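Protein SSD1 (Saccharomyces cerevisiae S288C, PDB 7AM1) binds mRNA untranslated regions and represses translation as a non-enzymatic pseudonuclease of the RNase II family, and is implicated in control of the G1 phase of the cell cycle. Local coordinates at residues E353-F358 and E469-P474; G393-D398 and T448-Y453; Q731-A736 and E816-E821; P890-A895 and R907-F912. All coordinates share one frame; numbering follows the deposited sequence.

Interaction 1: residues E353-F358 and E469-P474; sequences EYRRNF and ESTISP
Arg356 and Phe358 meet Glu469 and Thr471 through the backbone bonds of a short parallel strand pair. Arg356 N donates to Glu469 O at 3.1 Å, and Thr471 N to Arg356 O at 3.0 Å. Phe358 N adds a bond to Thr471 O, 2.8 Å long. The other polar link is made by a side chain. With CG anti to the carbonyl carbon (chi1 -51°) and the chain extended to NE, Arg355 runs over Thr471 at about a right angle, CD lying 3.4 Å from Thr471 OG1. Its NH1 then donates to Ser470 O over 3.1 Å, near the guanidinium plane and fairly straight (158°), while NH2 forms a salt bridge with Asp398. Charge adds a looser attraction: Glu469 lies against one guanidinium face, the two planes 25° apart, and OE1 is 4.1 Å from Arg355 NH2 but too far out of plane for an N-H to point at it. Replacing Arg355 by an alanine would probably leave Ser470 O without the guanidinium bond and Asp398 with one positive partner fewer. Apolar contacts gather on the side of the pair that carries Phe358, Ser470 and Ile472. Ser470 CB approaches the Phe358 ring at its edge, 3.7 Å from CE2, and Ile472 CG2 lies 4.0 Å from Phe358 CB. The same ring meets those of His395 and His381, and Ser470 OG lies against the hydroxyls of Ser450 and Thr448, probably hydrogen-bonded. Through its parallel bridges, strand 356-358 is added to strand 462-472 as an outermost strand of the mixed sheet of the RNB domain.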
loop_
_atom_site.group_PDB
_atom_site.type_symbol
_atom_site.label_atom_id
_atom_site.label_comp_id
_atom_site.label_asym_id
_atom_site.label_seq_id
_atom_site.Cartn_x
_atom_site.Cartn_y
_atom_site.Cartn_z
ATOM N N GLU A 353 0.686 -22.169 35.844
ATOM C CA GLU A 353 1.149 -21.745 37.162
ATOM C C GLU A 353 2.332 -20.787 37.066
ATOM O O GLU A 353 2.463 -19.880 37.897
ATOM C CB GLU A 353 1.526 -22.967 38.003
ATOM N N TYR A 354 3.190 -20.962 36.056
ATOM C CA TYR A 354 4.414 -20.183 35.925
ATOM C C TYR A 354 4.200 -18.792 35.337
ATOM O O TYR A 354 5.133 -17.981 35.364
ATOM C CB TYR A 354 5.418 -20.945 35.051
ATOM N N ARG A 355 3.018 -18.494 34.806
ATOM C CA ARG A 355 2.793 -17.225 34.130
ATOM C C ARG A 355 2.472 -16.127 35.135
ATOM O O ARG A 355 1.809 -16.367 36.149
ATOM C CB ARG A 355 1.653 -17.356 33.119
ATOM C CG ARG A 355 1.807 -18.536 32.177
ATOM C CD ARG A 355 0.798 -18.498 31.035
ATOM N NE ARG A 355 1.298 -19.229 29.873
ATOM C CZ ARG A 355 1.647 -18.674 28.714
ATOM N NH1 ARG A 355 1.535 -17.365 28.519
ATOM N NH2 ARG A 355 2.099 -19.446 27.736
ATOM N N ARG A 356 2.955 -14.916 34.856
ATOM C CA ARG A 356 2.579 -13.773 35.677
ATOM C C ARG A 356 1.079 -13.552 35.545
ATOM O O ARG A 356 0.554 -13.429 34.436
ATOM C CB ARG A 356 3.342 -12.518 35.259
ATOM C CG ARG A 356 3.007 -11.290 36.112
ATOM C CD ARG A 356 4.023 -10.163 35.936
ATOM N NE ARG A 356 3.600 -8.945 36.627
ATOM C CZ ARG A 356 4.186 -7.757 36.497
ATOM N NH1 ARG A 356 5.234 -7.607 35.698
ATOM N NH2 ARG A 356 3.720 -6.714 37.170
ATOM N N ASN A 357 0.387 -13.515 36.677
ATOM C CA ASN A 357 -1.068 -13.550 36.682
ATOM C C ASN A 357 -1.625 -12.136 36.784
ATOM O O ASN A 357 -1.304 -11.402 37.724
ATOM C CB ASN A 357 -1.581 -14.418 37.830
ATOM C CG ASN A 357 -3.060 -14.700 37.716
ATOM O OD1 ASN A 357 -3.886 -13.800 37.873
ATOM N ND2 ASN A 357 -3.406 -15.951 37.432
ATOM N N PHE A 358 -2.450 -11.757 35.807
ATOM C CA PHE A 358 -3.146 -10.477 35.801
ATOM C C PHE A 358 -4.660 -10.679 35.854
ATOM O O PHE A 358 -5.413 -9.873 35.305
ATOM C CB PHE A 358 -2.796 -9.652 34.556
ATOM C CG PHE A 358 -1.355 -9.225 34.470
ATOM C CD1 PHE A 358 -0.875 -8.181 35.247
ATOM C CD2 PHE A 358 -0.489 -9.842 33.577
ATOM C CE1 PHE A 358 0.452 -7.779 35.157
ATOM C CE2 PHE A 358 0.840 -9.450 33.483
ATOM C CZ PHE A 358 1.310 -8.416 34.265
ATOM N N GLU A 469 5.848 -14.205 29.937
ATOM C CA GLU A 469 4.581 -14.898 29.749
ATOM C C GLU A 469 3.616 -14.545 30.874
ATOM O O GLU A 469 4.023 -14.349 32.023
ATOM C CB GLU A 469 4.811 -16.406 29.692
ATOM C CG GLU A 469 5.678 -16.835 28.507
ATOM C CD GLU A 469 6.050 -18.302 28.550
ATOM O OE1 GLU A 469 6.115 -18.933 27.472
ATOM O OE2 GLU A 469 6.264 -18.826 29.664
ATOM N N SER A 470 2.331 -14.458 30.534
ATOM C CA SER A 470 1.340 -13.948 31.468
ATOM C C SER A 470 -0.008 -14.602 31.204
ATOM O O SER A 470 -0.178 -15.397 30.274
ATOM C CB SER A 470 1.215 -12.424 31.357
ATOM O OG SER A 470 0.886 -12.050 30.028
ATOM N N THR A 471 -0.973 -14.243 32.043
ATOM C CA THR A 471 -2.362 -14.654 31.911
ATOM C C THR A 471 -3.212 -13.452 32.292
ATOM O O THR A 471 -2.953 -12.811 33.316
ATOM C CB THR A 471 -2.686 -15.848 32.817
ATOM O OG1 THR A 471 -1.847 -16.957 32.474
ATOM C CG2 THR A 471 -4.140 -16.258 32.677
ATOM N N ILE A 472 -4.216 -13.146 31.470
ATOM C CA ILE A 472 -5.090 -12.008 31.711
ATOM C C ILE A 472 -6.531 -12.494 31.711
ATOM O O ILE A 472 -6.860 -13.565 31.198
ATOM C CB ILE A 472 -4.908 -10.875 30.669
ATOM C CG1 ILE A 472 -5.367 -11.316 29.273
ATOM C CG2 ILE A 472 -3.455 -10.417 30.638
ATOM C CD1 ILE A 472 -5.416 -10.186 28.251
ATOM N N SER A 473 -7.397 -11.677 32.314
ATOM C CA SER A 473 -8.844 -11.864 32.254
ATOM C C SER A 473 -9.441 -10.474 32.111
ATOM O O SER A 473 -9.650 -9.768 33.101
ATOM C CB SER A 473 -9.375 -12.567 33.506
ATOM O OG SER A 473 -10.763 -12.824 33.384
ATOM N N PRO A 474 -9.718 -10.037 30.877
ATOM C CA PRO A 474 -10.140 -8.644 30.676
ATOM C C PRO A 474 -11.382 -8.292 31.482
ATOM O O PRO A 474 -12.300 -9.099 31.641
ATOM C CB PRO A 474 -10.409 -8.565 29.168
ATOM C CG PRO A 474 -9.586 -9.661 28.580
ATOM C CD PRO A 474 -9.585 -10.761 29.599
#

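Interaction 2: residues G393-D398 and T448-Y453; sequences GCHVVD and TLSVVY
Leu449 is paired with Val396 through the backbone at both ends, Val396 N to Leu449 O at 2.9 Å and Leu449 N to Val396 O at 2.7 Å. Its side chain, CG anti to the carbonyl carbon (chi1 -61°), crosses that of Asp398, and its CD2 methyl touches OD2 at 3.4 Å. The methyl thus abuts a carboxylate with two cationic partners, for Lys677 forms a salt bridge to OD1 in addition to the one from Arg355. Thr448 closes on Val396 O: its CB is 3.1 Å away, with CG2 close by, while OG1 turns to Ser470. These residues belong to two neighbouring antiparallel strands, 389-397 and 446-456, in the interior of the RNB domain sheet. Further along, Cys394 and Val451 form a hydrogen-bonded pair, with Val451 N reaching Cys394 O at 2.8 Å. The Cys394 sulfur lies at the edge of the Tyr453 ring, SG 4.1 Å from CE2, in a sulfur-aromatic contact 83° off the ring normal; helix 544-568 covers this end of the face, at Cys394 and Val451. On the opposite face His395 ND1 and Ser450 OG share a nearly linear hydrogen bond of 2.7 Å in the imidazole plane, and Ser450 OG also meets Ser470 OG. NE2 bonds to His381, so with both nitrogens engaged the ring's rotation is probably fixed. A phenylalanine in place of His395 would probably cost Ser450 OG its imidazole partner and leave His381 without its bond to NE2.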
loop_
_atom_site.group_PDB
_atom_site.type_symbol
_atom_site.label_atom_id
_atom_site.label_comp_id
_atom_site.label_asym_id
_atom_site.label_seq_id
_atom_site.Cartn_x
_atom_site.Cartn_y
_atom_site.Cartn_z
ATOM N N GLY A 393 0.579 -1.928 31.201
ATOM C CA GLY A 393 0.706 -3.316 30.784
ATOM C C GLY A 393 0.174 -3.500 29.383
ATOM O O GLY A 393 -0.926 -3.045 29.056
ATOM N N CYS A 394 0.961 -4.176 28.544
ATOM C CA CYS A 394 0.627 -4.418 27.145
ATOM C C CYS A 394 0.628 -5.919 26.900
ATOM O O CYS A 394 1.670 -6.567 27.028
ATOM C CB CYS A 394 1.619 -3.703 26.228
ATOM S SG CYS A 394 1.779 -1.941 26.615
ATOM N N HIS A 395 -0.536 -6.468 26.553
ATOM C CA HIS A 395 -0.756 -7.908 26.532
ATOM C C HIS A 395 -1.152 -8.351 25.133
ATOM O O HIS A 395 -2.061 -7.772 24.527
ATOM C CB HIS A 395 -1.849 -8.313 27.529
ATOM C CG HIS A 395 -1.736 -7.639 28.862
ATOM N ND1 HIS A 395 -0.786 -7.984 29.799
ATOM C CD2 HIS A 395 -2.461 -6.636 29.416
ATOM C CE1 HIS A 395 -0.931 -7.227 30.871
ATOM N NE2 HIS A 395 -1.940 -6.397 30.664
ATOM N N VAL A 396 -0.478 -9.387 24.634
ATOM C CA VAL A 396 -0.723 -9.952 23.313
ATOM C C VAL A 396 -1.065 -11.429 23.468
ATOM O O VAL A 396 -0.417 -12.147 24.238
ATOM C CB VAL A 396 0.503 -9.782 22.392
ATOM C CG1 VAL A 396 0.235 -10.426 21.036
ATOM C CG2 VAL A 396 0.861 -8.311 22.240
ATOM N N VAL A 397 -2.089 -11.880 22.737
ATOM C CA VAL A 397 -2.451 -13.294 22.755
ATOM C C VAL A 397 -1.222 -14.145 22.460
ATOM O O VAL A 397 -0.488 -13.895 21.498
ATOM C CB VAL A 397 -3.580 -13.572 21.748
ATOM C CG1 VAL A 397 -3.827 -15.071 21.637
ATOM C CG2 VAL A 397 -4.847 -12.852 22.160
ATOM N N ASP A 398 -1.002 -15.164 23.291
ATOM C CA ASP A 398 0.141 -16.069 23.143
ATOM C C ASP A 398 -0.263 -17.209 22.208
ATOM O O ASP A 398 -0.470 -18.355 22.611
ATOM C CB ASP A 398 0.597 -16.575 24.508
ATOM C CG ASP A 398 1.897 -17.372 24.449
ATOM O OD1 ASP A 398 2.376 -17.691 23.337
ATOM O OD2 ASP A 398 2.449 -17.672 25.531
ATOM N N THR A 448 -1.106 -15.016 27.441
ATOM C CA THR A 448 -0.632 -13.846 26.720
ATOM C C THR A 448 0.874 -13.711 26.895
ATOM O O THR A 448 1.491 -14.374 27.731
ATOM C CB THR A 448 -1.347 -12.568 27.196
ATOM O OG1 THR A 448 -1.366 -12.530 28.629
ATOM C CG2 THR A 448 -2.782 -12.512 26.679
ATOM N N LEU A 449 1.468 -12.873 26.054
ATOM C CA LEU A 449 2.826 -12.377 26.235
ATOM C C LEU A 449 2.717 -10.884 26.508
ATOM O O LEU A 449 2.055 -10.163 25.753
ATOM C CB LEU A 449 3.694 -12.643 25.001
ATOM C CG LEU A 449 3.906 -14.103 24.580
ATOM C CD1 LEU A 449 4.785 -14.198 23.327
ATOM C CD2 LEU A 449 4.512 -14.926 25.709
ATOM N N SER A 450 3.339 -10.421 27.586
ATOM C CA SER A 450 3.116 -9.065 28.057
ATOM C C SER A 450 4.413 -8.275 28.100
ATOM O O SER A 450 5.478 -8.817 28.409
ATOM C CB SER A 450 2.479 -9.068 29.449
ATOM O OG SER A 450 1.217 -9.709 29.431
ATOM N N VAL A 451 4.300 -6.988 27.780
ATOM C CA VAL A 451 5.351 -6.002 28.000
ATOM C C VAL A 451 4.782 -4.948 28.945
ATOM O O VAL A 451 3.813 -4.259 28.603
ATOM C CB VAL A 451 5.830 -5.373 26.682
ATOM C CG1 VAL A 451 6.861 -4.292 26.960
ATOM C CG2 VAL A 451 6.397 -6.445 25.752
ATOM N N VAL A 452 5.362 -4.845 30.140
ATOM C CA VAL A 452 4.844 -3.988 31.204
ATOM C C VAL A 452 5.861 -2.889 31.475
ATOM O O VAL A 452 7.005 -3.172 31.846
ATOM C CB VAL A 452 4.546 -4.793 32.479
ATOM C CG1 VAL A 452 3.990 -3.890 33.573
ATOM C CG2 VAL A 452 3.577 -5.921 32.163
ATOM N N TYR A 453 5.454 -1.639 31.270
ATOM C CA TYR A 453 6.319 -0.492 31.509
ATOM C C TYR A 453 5.987 0.122 32.862
ATOM O O TYR A 453 4.813 0.352 33.168
ATOM C CB TYR A 453 6.160 0.557 30.410
ATOM C CG TYR A 453 6.452 0.032 29.018
ATOM C CD1 TYR A 453 7.756 -0.065 28.551
ATOM C CD2 TYR A 453 5.422 -0.363 28.170
ATOM C CE1 TYR A 453 8.027 -0.541 27.286
ATOM C CE2 TYR A 453 5.688 -0.846 26.896
ATOM C CZ TYR A 453 6.988 -0.925 26.459
ATOM O OH TYR A 453 7.259 -1.407 25.198
#

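Interaction 3: residues Q731-A736 and E816-E821; sequences QLLTMA and EIANIE
Strand 732-736 and helix 816-821 pass with their axes 8.0 Å apart at a crossing angle of -72°, and Leu733 and Ile817 bring the two backbones nearest, CA to CA 6.5 Å. Glu821 carries the polar part. Its chain, extended beyond CG (chi2 179°), reaches across to the strand and sets the carboxylate against the Leu733 peptide groups. Leu733 N donates to OE2 at 2.9 Å, almost perfectly straight at 176°, meeting the oxygen on its syn side. The other oxygen, OE1, lies 2.5 Å from Leu733 O, so close that the acid probably carries a proton directed at that carbonyl. Buried as it is, the acid may well be neutral here. The strand belongs to the five-stranded antiparallel sheet of the C-terminal domain, of the OB clan and consistent with the S1-like domain of RNase II relatives; helix 814-827 packs across its face. Apolar groups flank the carboxylate. Ile817 CG2 presses on Leu733 CB at 3.5 Å, tighter than usual for two carbons. Leu733, with CG anti to the backbone N, carries its CD2 methyl to 4.1 Å from Ala818 CB, and Phe866 of helix 862-867 touches both residues. Leu732 CB lies 3.9 Å from Glu821 OE2, the two side chains crossing at about a right angle. Ile817 also touches Leu892 of the neighbouring strand 888-896.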
loop_
_atom_site.group_PDB
_atom_site.type_symbol
_atom_site.label_atom_id
_atom_site.label_comp_id
_atom_site.label_asym_id
_atom_site.label_seq_id
_atom_site.Cartn_x
_atom_site.Cartn_y
_atom_site.Cartn_z
ATOM N N GLN A 731 -20.023 11.363 -14.017
ATOM C CA GLN A 731 -18.785 11.966 -13.540
ATOM C C GLN A 731 -19.110 12.852 -12.344
ATOM O O GLN A 731 -20.263 13.239 -12.129
ATOM C CB GLN A 731 -18.079 12.779 -14.625
ATOM C CG GLN A 731 -18.773 14.072 -14.944
ATOM C CD GLN A 731 -18.760 14.396 -16.422
ATOM O OE1 GLN A 731 -19.798 14.725 -17.005
ATOM N NE2 GLN A 731 -17.585 14.311 -17.037
ATOM N N LEU A 732 -18.081 13.142 -11.557
ATOM C CA LEU A 732 -18.176 14.052 -10.428
ATOM C C LEU A 732 -17.327 15.280 -10.725
ATOM O O LEU A 732 -16.436 15.259 -11.579
ATOM C CB LEU A 732 -17.704 13.403 -9.124
ATOM C CG LEU A 732 -18.402 12.113 -8.702
ATOM C CD1 LEU A 732 -17.740 11.568 -7.451
ATOM C CD2 LEU A 732 -19.890 12.332 -8.477
ATOM N N LEU A 733 -17.649 16.368 -10.038
ATOM C CA LEU A 733 -16.889 17.608 -10.112
ATOM C C LEU A 733 -16.498 17.972 -8.689
ATOM O O LEU A 733 -17.363 18.072 -7.813
ATOM C CB LEU A 733 -17.715 18.718 -10.767
ATOM C CG LEU A 733 -17.054 20.081 -10.973
ATOM C CD1 LEU A 733 -15.842 19.962 -11.877
ATOM C CD2 LEU A 733 -18.057 21.091 -11.538
ATOM N N THR A 734 -15.203 18.142 -8.447
ATOM C CA THR A 734 -14.750 18.473 -7.107
ATOM C C THR A 734 -13.515 19.350 -7.191
ATOM O O THR A 734 -12.773 19.314 -8.177
ATOM C CB THR A 734 -14.435 17.218 -6.279
ATOM O OG1 THR A 734 -14.150 17.600 -4.925
ATOM C CG2 THR A 734 -13.243 16.474 -6.848
ATOM N N MET A 735 -13.300 20.136 -6.145
ATOM C CA MET A 735 -12.066 20.895 -6.034
ATOM C C MET A 735 -10.938 19.942 -5.669
ATOM O O MET A 735 -11.116 19.028 -4.859
ATOM C CB MET A 735 -12.203 22.000 -4.987
ATOM C CG MET A 735 -13.278 23.028 -5.306
ATOM S SD MET A 735 -13.020 23.822 -6.905
ATOM C CE MET A 735 -11.417 24.577 -6.639
ATOM N N ALA A 736 -9.790 20.127 -6.310
ATOM C CA ALA A 736 -8.596 19.344 -6.033
ATOM C C ALA A 736 -7.415 20.296 -5.902
ATOM O O ALA A 736 -7.495 21.471 -6.265
ATOM C CB ALA A 736 -8.337 18.307 -7.137
ATOM N N GLU A 816 -24.570 20.620 -15.469
ATOM C CA GLU A 816 -25.486 19.699 -14.803
ATOM C C GLU A 816 -24.860 19.117 -13.539
ATOM O O GLU A 816 -25.536 18.981 -12.511
ATOM C CB GLU A 816 -25.904 18.584 -15.764
ATOM C CG GLU A 816 -26.773 19.051 -16.934
ATOM N N ILE A 817 -23.570 18.766 -13.597
ATOM C CA ILE A 817 -22.880 18.206 -12.436
ATOM C C ILE A 817 -22.812 19.227 -11.313
ATOM O O ILE A 817 -23.030 18.907 -10.138
ATOM C CB ILE A 817 -21.460 17.753 -12.813
ATOM C CG1 ILE A 817 -21.484 16.703 -13.907
ATOM C CG2 ILE A 817 -20.729 17.204 -11.578
ATOM C CD1 ILE A 817 -20.277 16.800 -14.788
ATOM N N ALA A 818 -22.435 20.460 -11.653
ATOM C CA ALA A 818 -22.291 21.500 -10.645
ATOM C C ALA A 818 -23.611 21.750 -9.929
ATOM O O ALA A 818 -23.655 21.842 -8.697
ATOM C CB ALA A 818 -21.780 22.785 -11.301
ATOM N N ASN A 819 -24.700 21.863 -10.692
ATOM C CA ASN A 819 -26.007 22.128 -10.103
ATOM C C ASN A 819 -26.403 21.050 -9.103
ATOM O O ASN A 819 -26.742 21.350 -7.953
ATOM C CB ASN A 819 -27.057 22.233 -11.207
ATOM C CG ASN A 819 -27.019 23.561 -11.920
ATOM O OD1 ASN A 819 -26.576 24.565 -11.362
ATOM N ND2 ASN A 819 -27.469 23.576 -13.169
ATOM N N ILE A 820 -26.365 19.785 -9.521
ATOM C CA ILE A 820 -26.833 18.715 -8.648
ATOM C C ILE A 820 -26.007 18.672 -7.368
ATOM O O ILE A 820 -26.551 18.516 -6.268
ATOM C CB ILE A 820 -26.819 17.364 -9.386
ATOM C CG1 ILE A 820 -27.337 16.264 -8.459
ATOM C CG2 ILE A 820 -25.427 17.022 -9.876
ATOM C CD1 ILE A 820 -28.149 15.199 -9.172
ATOM N N GLU A 821 -24.685 18.805 -7.489
ATOM C CA GLU A 821 -23.821 18.714 -6.319
ATOM C C GLU A 821 -24.071 19.862 -5.349
ATOM O O GLU A 821 -24.218 19.644 -4.141
ATOM C CB GLU A 821 -22.357 18.699 -6.752
ATOM C CG GLU A 821 -21.927 17.410 -7.400
ATOM C CD GLU A 821 -20.480 17.445 -7.837
ATOM O OE1 GLU A 821 -19.836 18.500 -7.657
ATOM O OE2 GLU A 821 -19.984 16.414 -8.339
#

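Interaction 4: residues P890-A895 and R907-F912; sequences PILLRA and RALNPF
Pro890 O is gripped twice: Leu909 N donates to it at 3.2 Å in a straight bond (179°), and a water adds a weak one. The same water donates to Leu909 O at 2.9 Å, bridging the two carbonyl oxygens. Beyond this end the strands pair regularly. Leu892 N donates to Arg907 O over a short 2.7 Å, nearly along the C=O axis, and Arg907 N returns a bond to Leu892 O at 3.0 Å. Ile891 adds a CA-H...O contact to Arg907 O, and its CD1 methyl reaches 3.9 Å from Ala908 CA. Strands 888-896 and 903-908 form a beta hairpin, and the second is an outermost strand of the five-stranded antiparallel sheet of the C-terminal domain. Where the strand ends, side chains take over. Leu909, whose CG is anti to the backbone N (chi1 -175°), crosses the Pro890 ring at about a right angle and sets CD2 4.0 Å from Pro890 CG. Its CD1 lies 4.4 Å from Leu892 CD1, and Phe866, Leu863 and Ile867 of helix 862-867 also touch it. Arg907 keeps its CB beside that of Leu892 while its guanidinium leads away, NH1 making a weak bond to Phe791 O. After Leu909 the chain is tied by an Asx turn: Asn910 OD1 accepts from Phe912 N at 2.8 Å, and Asn910 ND2 bonds to the carbonyl oxygens of Gln783 and Val786.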
loop_
_atom_site.group_PDB
_atom_site.type_symbol
_atom_site.label_atom_id
_atom_site.label_comp_id
_atom_site.label_asym_id
_atom_site.label_seq_id
_atom_site.Cartn_x
_atom_site.Cartn_y
_atom_site.Cartn_z
ATOM N N PRO A 890 -10.835 23.073 -10.123
ATOM C CA PRO A 890 -11.978 22.160 -10.271
ATOM C C PRO A 890 -11.653 21.031 -11.241
ATOM O O PRO A 890 -11.168 21.266 -12.351
ATOM C CB PRO A 890 -13.097 23.063 -10.801
ATOM C CG PRO A 890 -12.406 24.210 -11.419
ATOM C CD PRO A 890 -11.099 24.396 -10.718
ATOM N N ILE A 891 -11.940 19.802 -10.815
ATOM C CA ILE A 891 -11.552 18.597 -11.537
ATOM C C ILE A 891 -12.788 17.736 -11.757
ATOM O O ILE A 891 -13.565 17.504 -10.823
ATOM C CB ILE A 891 -10.474 17.799 -10.774
ATOM C CG1 ILE A 891 -9.141 18.556 -10.772
ATOM C CG2 ILE A 891 -10.301 16.399 -11.360
ATOM C CD1 ILE A 891 -8.593 18.853 -12.146
ATOM N N LEU A 892 -12.956 17.256 -12.983
ATOM C CA LEU A 892 -13.952 16.242 -13.302
ATOM C C LEU A 892 -13.344 14.870 -13.038
ATOM O O LEU A 892 -12.237 14.575 -13.501
ATOM C CB LEU A 892 -14.392 16.374 -14.760
ATOM C CG LEU A 892 -15.133 17.676 -15.080
ATOM C CD1 LEU A 892 -14.905 18.095 -16.522
ATOM C CD2 LEU A 892 -16.619 17.526 -14.798
ATOM N N LEU A 893 -14.057 14.045 -12.276
ATOM C CA LEU A 893 -13.538 12.772 -11.791
ATOM C C LEU A 893 -14.455 11.642 -12.228
ATOM O O LEU A 893 -15.677 11.721 -12.055
ATOM C CB LEU A 893 -13.393 12.787 -10.264
ATOM C CG LEU A 893 -13.028 11.465 -9.582
ATOM C CD1 LEU A 893 -11.632 11.006 -9.974
ATOM C CD2 LEU A 893 -13.135 11.596 -8.062
ATOM N N ARG A 894 -13.855 10.614 -12.824
ATOM C CA ARG A 894 -14.571 9.467 -13.350
ATOM C C ARG A 894 -13.766 8.193 -13.138
ATOM O O ARG A 894 -12.538 8.219 -13.053
ATOM C CB ARG A 894 -14.841 9.625 -14.843
ATOM C CG ARG A 894 -16.277 9.677 -15.202
ATOM C CD ARG A 894 -16.391 9.955 -16.681
ATOM N NE ARG A 894 -16.034 8.788 -17.478
ATOM C CZ ARG A 894 -16.913 7.917 -17.964
ATOM N NH1 ARG A 894 -16.486 6.888 -18.682
ATOM N NH2 ARG A 894 -18.213 8.071 -17.742
ATOM N N ALA A 895 -14.483 7.070 -13.101
ATOM C CA ALA A 895 -13.906 5.732 -13.196
ATOM C C ALA A 895 -14.354 5.113 -14.522
ATOM O O ALA A 895 -15.545 4.836 -14.707
ATOM C CB ALA A 895 -14.326 4.861 -12.012
ATOM N N ARG A 907 -10.010 15.242 -15.410
ATOM C CA ARG A 907 -9.906 16.303 -16.398
ATOM C C ARG A 907 -10.137 17.642 -15.717
ATOM O O ARG A 907 -10.944 17.743 -14.787
ATOM C CB ARG A 907 -10.913 16.112 -17.537
ATOM C CG ARG A 907 -10.713 14.835 -18.327
ATOM C CD ARG A 907 -11.949 14.476 -19.124
ATOM N NE ARG A 907 -11.585 13.832 -20.381
ATOM C CZ ARG A 907 -12.396 13.705 -21.427
ATOM N NH1 ARG A 907 -13.639 14.181 -21.384
ATOM N NH2 ARG A 907 -11.955 13.110 -22.525
ATOM N N ALA A 908 -9.421 18.662 -16.177
ATOM C CA ALA A 908 -9.685 20.020 -15.726
ATOM C C ALA A 908 -10.968 20.538 -16.354
ATOM O O ALA A 908 -11.239 20.313 -17.537
ATOM C CB ALA A 908 -8.529 20.952 -16.088
ATOM N N LEU A 909 -11.762 21.227 -15.540
ATOM C CA LEU A 909 -12.912 21.968 -16.032
ATOM C C LEU A 909 -12.429 23.092 -16.940
ATOM O O LEU A 909 -11.456 23.783 -16.626
ATOM C CB LEU A 909 -13.702 22.529 -14.846
ATOM C CG LEU A 909 -15.024 23.251 -15.110
ATOM C CD1 LEU A 909 -16.085 22.263 -15.562
ATOM C CD2 LEU A 909 -15.494 24.018 -13.876
ATOM N N ASN A 910 -13.079 23.249 -18.084
ATOM C CA ASN A 910 -12.765 24.368 -18.964
ATOM C C ASN A 910 -13.352 25.649 -18.385
ATOM O O ASN A 910 -14.577 25.835 -18.406
ATOM C CB ASN A 910 -13.308 24.121 -20.374
ATOM C CG ASN A 910 -12.909 25.212 -21.355
ATOM O OD1 ASN A 910 -12.425 26.273 -20.961
ATOM N ND2 ASN A 910 -13.125 24.961 -22.640
ATOM N N PRO A 911 -12.524 26.574 -17.892
ATOM C CA PRO A 911 -13.082 27.809 -17.325
ATOM C C PRO A 911 -13.667 28.734 -18.375
ATOM O O PRO A 911 -14.359 29.690 -18.005
ATOM C CB PRO A 911 -11.882 28.447 -16.617
ATOM C CG PRO A 911 -10.707 27.962 -17.365
ATOM C CD PRO A 911 -11.050 26.589 -17.894
ATOM N N PHE A 912 -13.401 28.503 -19.663
ATOM C CA PHE A 912 -13.975 29.321 -20.723
ATOM C C PHE A 912 -15.117 28.615 -21.443
ATOM O O PHE A 912 -15.309 28.808 -22.649
ATOM C CB PHE A 912 -12.891 29.715 -21.725
ATOM C CG PHE A 912 -11.750 30.452 -21.109
ATOM C CD1 PHE A 912 -11.825 31.818 -20.898
ATOM C CD2 PHE A 912 -10.602 29.780 -20.734
ATOM C CE1 PHE A 912 -10.770 32.500 -20.327
ATOM C CE2 PHE A 912 -9.547 30.456 -20.165
ATOM C CZ PHE A 912 -9.630 31.817 -19.960
HETATM O O HOH W 1 -9.994 23.836 -14.123
#

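Overall arrangement
The four contacts fall into two distant pairs. Interactions 1 and 2, with centres about 9 Å apart, share the mixed sheet of the RNB domain; strands 462-472 and 446-456 are neighbours in it, and hydroxyl side chains of the two meet, probably hydrogen-bonded. Along the chain interaction 2 is nested within the loop closed by interaction 1. Interactions 3 and 4 follow in series, also about 9 Å apart between centres, where strands 732-741 and 888-896 lie side by side in the sheet of the C-terminal domain. The two pairs stand about 50 to 60 Å apart between centres and do not touch, so each pair lies within its own domain of this multidomain RNase II-type chain.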